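Putative isochorismatase (Burkholderia xenovorans, PDB 3OQP) is a putative isochorismatase-family hydrolase, probably acting through a catalytic triad, though its natural substrate is not established. Local coordinates at residues A[23-37]-A[139-151]. Sequence-based numbering, arbitrary orientation.
Sequences LPIEYPDVQSSLANI and FLHDATGSVPYEN
Glu26 and Tyr27 both face Ser146 in a classic beta bulge; Tyr27 and Ser146 form a single antiparallel hydrogen-bonded pair. Ser146 O takes a firm bond from Glu26 N (2.9 Å) and a weak one from Tyr27 N, while Ser146 N donates to Tyr27 O at 2.8 Å. The Glu26 side chain crosses Pro148 at about a right angle, its carboxylate against CD and CG of the proline, Glu26 CD 3.4 Å from Pro148 CD. Val147 sets CG1 anti to its own carbonyl carbon (chi1 -55°), which lays that methyl against Pro24 O and Ile25 CD1, while CG2 meets Leu23 CD1. Past Tyr27 a cis peptide leads into Pro28, whose CD sits 3.4 Å from Thr144 O. One water ties Pro28 O, Thr144 O and Ser33 OG together; the same Ser33 hydroxyl also bonds Tyr117.

Further along, Asn36 ND2 gives Asp142 O a nearly straight bond of 3.0 Å: the oxygen lies in the amide plane, yet the donor stands well above the carbonyl plane. With CG beside the backbone N (chi1 -76°), the amide nitrogen sits over the face of the Asp142 carboxylate, 3.5 Å from Asp142 CG, the two planes 33° apart. Asn36 OD1 accepts from Arg39 further along the helix, and Asp142 OD1 is hydrogen-bonded to Thr179. A second water joins Asp142 O to Ser32 OG. Ile37 CG1 lies 3.4 Å from Ala143 O and 4.0 Å from Ala143 CB.

In the six-stranded parallel alpha/beta fold of the isochorismatase family, this joins the start of helix 30-47 to the chain leaving strand 136-140, which turns a corner through the type I turn from Leu140 to Ala143. Helix 158-173 touches Glu26, Pro28 and Ser146, and strand 149-151 runs on to the second subunit.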
# COMPACT_ATOMS: atom_id res chain seq x y z
N LEU A 23 15.00 -14.70 -1.83
CA LEU A 23 13.69 -14.13 -1.48
C LEU A 23 12.62 -14.84 -2.30
O LEU A 23 11.99 -14.24 -3.13
CB LEU A 23 13.71 -12.62 -1.67
CG LEU A 23 12.50 -11.82 -1.15
CD1 LEU A 23 12.29 -12.04 0.34
CD2 LEU A 23 12.73 -10.32 -1.46
N PRO A 24 12.40 -16.13 -2.02
CA PRO A 24 11.63 -16.87 -2.99
C PRO A 24 10.14 -16.60 -2.92
O PRO A 24 9.51 -16.76 -1.87
CB PRO A 24 11.94 -18.33 -2.65
CG PRO A 24 12.56 -18.34 -1.42
CD PRO A 24 13.06 -17.00 -1.04
N ILE A 25 9.58 -16.20 -4.05
CA ILE A 25 8.13 -16.02 -4.14
C ILE A 25 7.40 -17.34 -3.82
O ILE A 25 7.78 -18.40 -4.38
CB ILE A 25 7.77 -15.52 -5.55
CG1 ILE A 25 8.31 -14.12 -5.81
CG2 ILE A 25 6.26 -15.60 -5.77
CD1 ILE A 25 7.67 -12.99 -4.97
N GLU A 26 6.36 -17.27 -2.99
CA GLU A 26 5.59 -18.46 -2.58
C GLU A 26 4.14 -18.45 -3.02
O GLU A 26 3.55 -19.51 -3.03
CB GLU A 26 5.61 -18.72 -1.09
CG GLU A 26 6.99 -18.99 -0.61
CD GLU A 26 7.05 -19.50 0.85
OE1 GLU A 26 5.98 -19.78 1.46
OE2 GLU A 26 8.21 -19.61 1.31
N TYR A 27 3.51 -17.33 -3.36
CA TYR A 27 2.11 -17.39 -3.80
C TYR A 27 1.81 -16.17 -4.63
O TYR A 27 2.18 -15.06 -4.24
CB TYR A 27 1.17 -17.35 -2.62
CG TYR A 27 -0.22 -17.74 -3.05
CD1 TYR A 27 -1.08 -16.78 -3.57
CD2 TYR A 27 -0.65 -19.06 -3.04
CE1 TYR A 27 -2.38 -17.11 -3.99
CE2 TYR A 27 -1.93 -19.42 -3.47
CZ TYR A 27 -2.80 -18.46 -3.95
OH TYR A 27 -4.09 -18.83 -4.33
N PRO A 28 1.19 -16.36 -5.80
CA PRO A 28 0.97 -17.62 -6.50
C PRO A 28 2.30 -18.34 -6.73
O PRO A 28 3.41 -17.80 -6.58
CB PRO A 28 0.32 -17.18 -7.83
CG PRO A 28 -0.35 -15.88 -7.48
CD PRO A 28 0.63 -15.22 -6.55
N ASP A 29 2.19 -19.58 -7.16
CA ASP A 29 3.38 -20.34 -7.55
C ASP A 29 4.24 -19.53 -8.53
O ASP A 29 3.74 -19.02 -9.52
CB ASP A 29 2.94 -21.64 -8.21
CG ASP A 29 4.10 -22.50 -8.62
OD1 ASP A 29 4.62 -23.29 -7.79
OD2 ASP A 29 4.49 -22.40 -9.79
N VAL A 30 5.53 -19.50 -8.31
CA VAL A 30 6.35 -18.62 -9.07
C VAL A 30 6.50 -19.04 -10.52
O VAL A 30 6.67 -18.21 -11.41
CB VAL A 30 7.71 -18.37 -8.40
CG1 VAL A 30 8.61 -19.61 -8.51
CG2 VAL A 30 8.37 -17.09 -8.98
N GLN A 31 6.51 -20.34 -10.79
CA GLN A 31 6.57 -20.75 -12.17
C GLN A 31 5.34 -20.36 -12.94
O GLN A 31 5.41 -19.99 -14.11
CB GLN A 31 6.88 -22.23 -12.30
CG GLN A 31 8.25 -22.64 -11.76
CD GLN A 31 9.40 -21.93 -12.48
OE1 GLN A 31 9.37 -21.73 -13.68
NE2 GLN A 31 10.41 -21.50 -11.70
N SER A 32 4.20 -20.37 -12.27
CA SER A 32 2.94 -19.97 -12.93
C SER A 32 2.89 -18.46 -13.20
O SER A 32 2.31 -17.99 -14.18
CB SER A 32 1.68 -20.37 -12.11
OG SER A 32 1.42 -19.52 -10.97
N SER A 33 3.39 -17.68 -12.26
CA SER A 33 3.44 -16.23 -12.52
C SER A 33 4.49 -15.83 -13.53
O SER A 33 4.23 -14.95 -14.35
CB SER A 33 3.53 -15.42 -11.22
OG SER A 33 4.71 -15.74 -10.49
N LEU A 34 5.65 -16.50 -13.52
CA LEU A 34 6.64 -16.21 -14.56
C LEU A 34 6.07 -16.47 -15.93
O LEU A 34 6.27 -15.65 -16.85
CB LEU A 34 7.92 -17.05 -14.37
CG LEU A 34 8.82 -16.61 -13.24
CD1 LEU A 34 9.83 -17.71 -12.92
CD2 LEU A 34 9.57 -15.30 -13.56
N ALA A 35 5.34 -17.58 -16.09
CA ALA A 35 4.74 -17.89 -17.37
C ALA A 35 3.72 -16.84 -17.80
O ALA A 35 3.63 -16.49 -18.98
CB ALA A 35 4.12 -19.29 -17.35
N ASN A 36 2.96 -16.31 -16.84
CA ASN A 36 1.96 -15.32 -17.18
C ASN A 36 2.54 -13.97 -17.50
O ASN A 36 2.06 -13.25 -18.35
CB ASN A 36 0.94 -15.22 -16.06
CG ASN A 36 -0.03 -16.37 -16.06
OD1 ASN A 36 -0.29 -16.96 -17.13
ND2 ASN A 36 -0.48 -16.76 -14.91
N ILE A 37 3.63 -13.64 -16.83
CA ILE A 37 4.44 -12.42 -17.14
C ILE A 37 4.86 -12.51 -18.60
O ILE A 37 4.74 -11.53 -19.36
CB ILE A 37 5.68 -12.23 -16.19
CG1 ILE A 37 5.21 -11.80 -14.79
CG2 ILE A 37 6.66 -11.17 -16.69
CD1 ILE A 37 6.16 -12.08 -13.65
N PHE A 139 -4.00 -4.57 -12.27
CA PHE A 139 -3.08 -5.48 -11.52
C PHE A 139 -3.41 -6.90 -11.91
O PHE A 139 -4.58 -7.32 -11.75
CB PHE A 139 -3.28 -5.27 -10.02
CG PHE A 139 -2.48 -6.18 -9.13
CD1 PHE A 139 -1.16 -5.95 -8.87
CD2 PHE A 139 -3.09 -7.27 -8.53
CE1 PHE A 139 -0.49 -6.80 -8.04
CE2 PHE A 139 -2.33 -8.11 -7.68
CZ PHE A 139 -1.05 -7.88 -7.48
N LEU A 140 -2.43 -7.60 -12.48
CA LEU A 140 -2.62 -8.95 -12.94
C LEU A 140 -2.30 -9.93 -11.80
O LEU A 140 -1.12 -10.17 -11.48
CB LEU A 140 -1.82 -9.23 -14.21
CG LEU A 140 -2.13 -8.24 -15.34
CD1 LEU A 140 -1.46 -8.67 -16.66
CD2 LEU A 140 -3.63 -7.92 -15.51
N HIS A 141 -3.36 -10.48 -11.17
CA HIS A 141 -3.20 -11.19 -9.90
C HIS A 141 -2.40 -12.51 -10.08
O HIS A 141 -1.95 -13.09 -9.11
CB HIS A 141 -4.52 -11.44 -9.21
CG HIS A 141 -5.43 -12.30 -9.99
ND1 HIS A 141 -5.18 -13.63 -10.16
CD2 HIS A 141 -6.56 -12.01 -10.65
CE1 HIS A 141 -6.21 -14.15 -10.83
NE2 HIS A 141 -7.02 -13.17 -11.19
N ASP A 142 -2.30 -12.99 -11.31
CA ASP A 142 -1.64 -14.27 -11.60
C ASP A 142 -0.27 -14.06 -12.25
O ASP A 142 0.39 -15.04 -12.65
CB ASP A 142 -2.59 -15.14 -12.41
CG ASP A 142 -2.94 -14.55 -13.76
OD1 ASP A 142 -2.43 -13.51 -14.12
OD2 ASP A 142 -3.81 -15.19 -14.41
N ALA A 143 0.19 -12.79 -12.35
CA ALA A 143 1.48 -12.39 -12.90
C ALA A 143 2.26 -11.55 -11.91
O ALA A 143 3.16 -10.80 -12.30
CB ALA A 143 1.26 -11.69 -14.21
N THR A 144 1.97 -11.77 -10.65
CA THR A 144 2.51 -11.07 -9.50
C THR A 144 2.73 -12.07 -8.36
O THR A 144 2.52 -13.26 -8.54
CB THR A 144 1.60 -9.93 -9.09
OG1 THR A 144 0.27 -10.42 -8.88
CG2 THR A 144 1.54 -8.85 -10.19
N GLY A 145 3.10 -11.64 -7.16
CA GLY A 145 3.19 -12.56 -6.04
C GLY A 145 3.90 -12.02 -4.82
O GLY A 145 4.54 -10.93 -4.88
N SER A 146 3.80 -12.81 -3.75
CA SER A 146 4.29 -12.46 -2.42
C SER A 146 5.12 -13.57 -1.82
O SER A 146 5.24 -14.67 -2.39
CB SER A 146 3.12 -12.11 -1.46
OG SER A 146 2.39 -10.97 -1.89
N VAL A 147 5.72 -13.23 -0.69
CA VAL A 147 6.54 -14.12 0.15
C VAL A 147 5.87 -14.04 1.53
O VAL A 147 5.19 -13.09 1.84
CB VAL A 147 8.02 -13.66 0.25
CG1 VAL A 147 8.59 -13.52 -1.16
CG2 VAL A 147 8.20 -12.38 1.06
N PRO A 148 6.09 -15.04 2.41
CA PRO A 148 5.57 -14.95 3.80
C PRO A 148 6.52 -14.08 4.64
O PRO A 148 7.73 -13.96 4.36
CB PRO A 148 5.57 -16.40 4.27
CG PRO A 148 6.79 -16.95 3.57
CD PRO A 148 6.71 -16.35 2.15
N TYR A 149 5.97 -13.47 5.69
CA TYR A 149 6.74 -12.62 6.59
C TYR A 149 6.32 -12.95 8.04
O TYR A 149 5.13 -13.19 8.35
CB TYR A 149 6.38 -11.14 6.43
CG TYR A 149 6.89 -10.42 5.21
CD1 TYR A 149 8.07 -10.73 4.60
CD2 TYR A 149 6.26 -9.27 4.79
CE1 TYR A 149 8.55 -9.99 3.53
CE2 TYR A 149 6.74 -8.50 3.71
CZ TYR A 149 7.89 -8.87 3.09
OH TYR A 149 8.32 -8.14 2.00
N GLU A 150 7.30 -12.93 8.91
CA GLU A 150 7.05 -12.93 10.33
C GLU A 150 8.01 -11.95 10.98
O GLU A 150 9.22 -12.00 10.75
CB GLU A 150 7.19 -14.35 10.94
CG GLU A 150 6.63 -14.40 12.36
CD GLU A 150 6.53 -15.81 12.94
OE1 GLU A 150 6.91 -16.80 12.25
OE2 GLU A 150 6.07 -15.90 14.10
N ASN A 151 7.50 -11.06 11.78
CA ASN A 151 8.31 -10.04 12.41
C ASN A 151 7.61 -9.62 13.73
O ASN A 151 6.69 -10.29 14.17
CB ASN A 151 8.61 -8.86 11.45
CG ASN A 151 7.38 -8.22 10.88
OD1 ASN A 151 6.38 -8.01 11.58
ND2 ASN A 151 7.45 -7.88 9.59
O HOH W 1 3.92 -15.54 -8.07
O HOH W 2 -0.08 -17.39 -11.20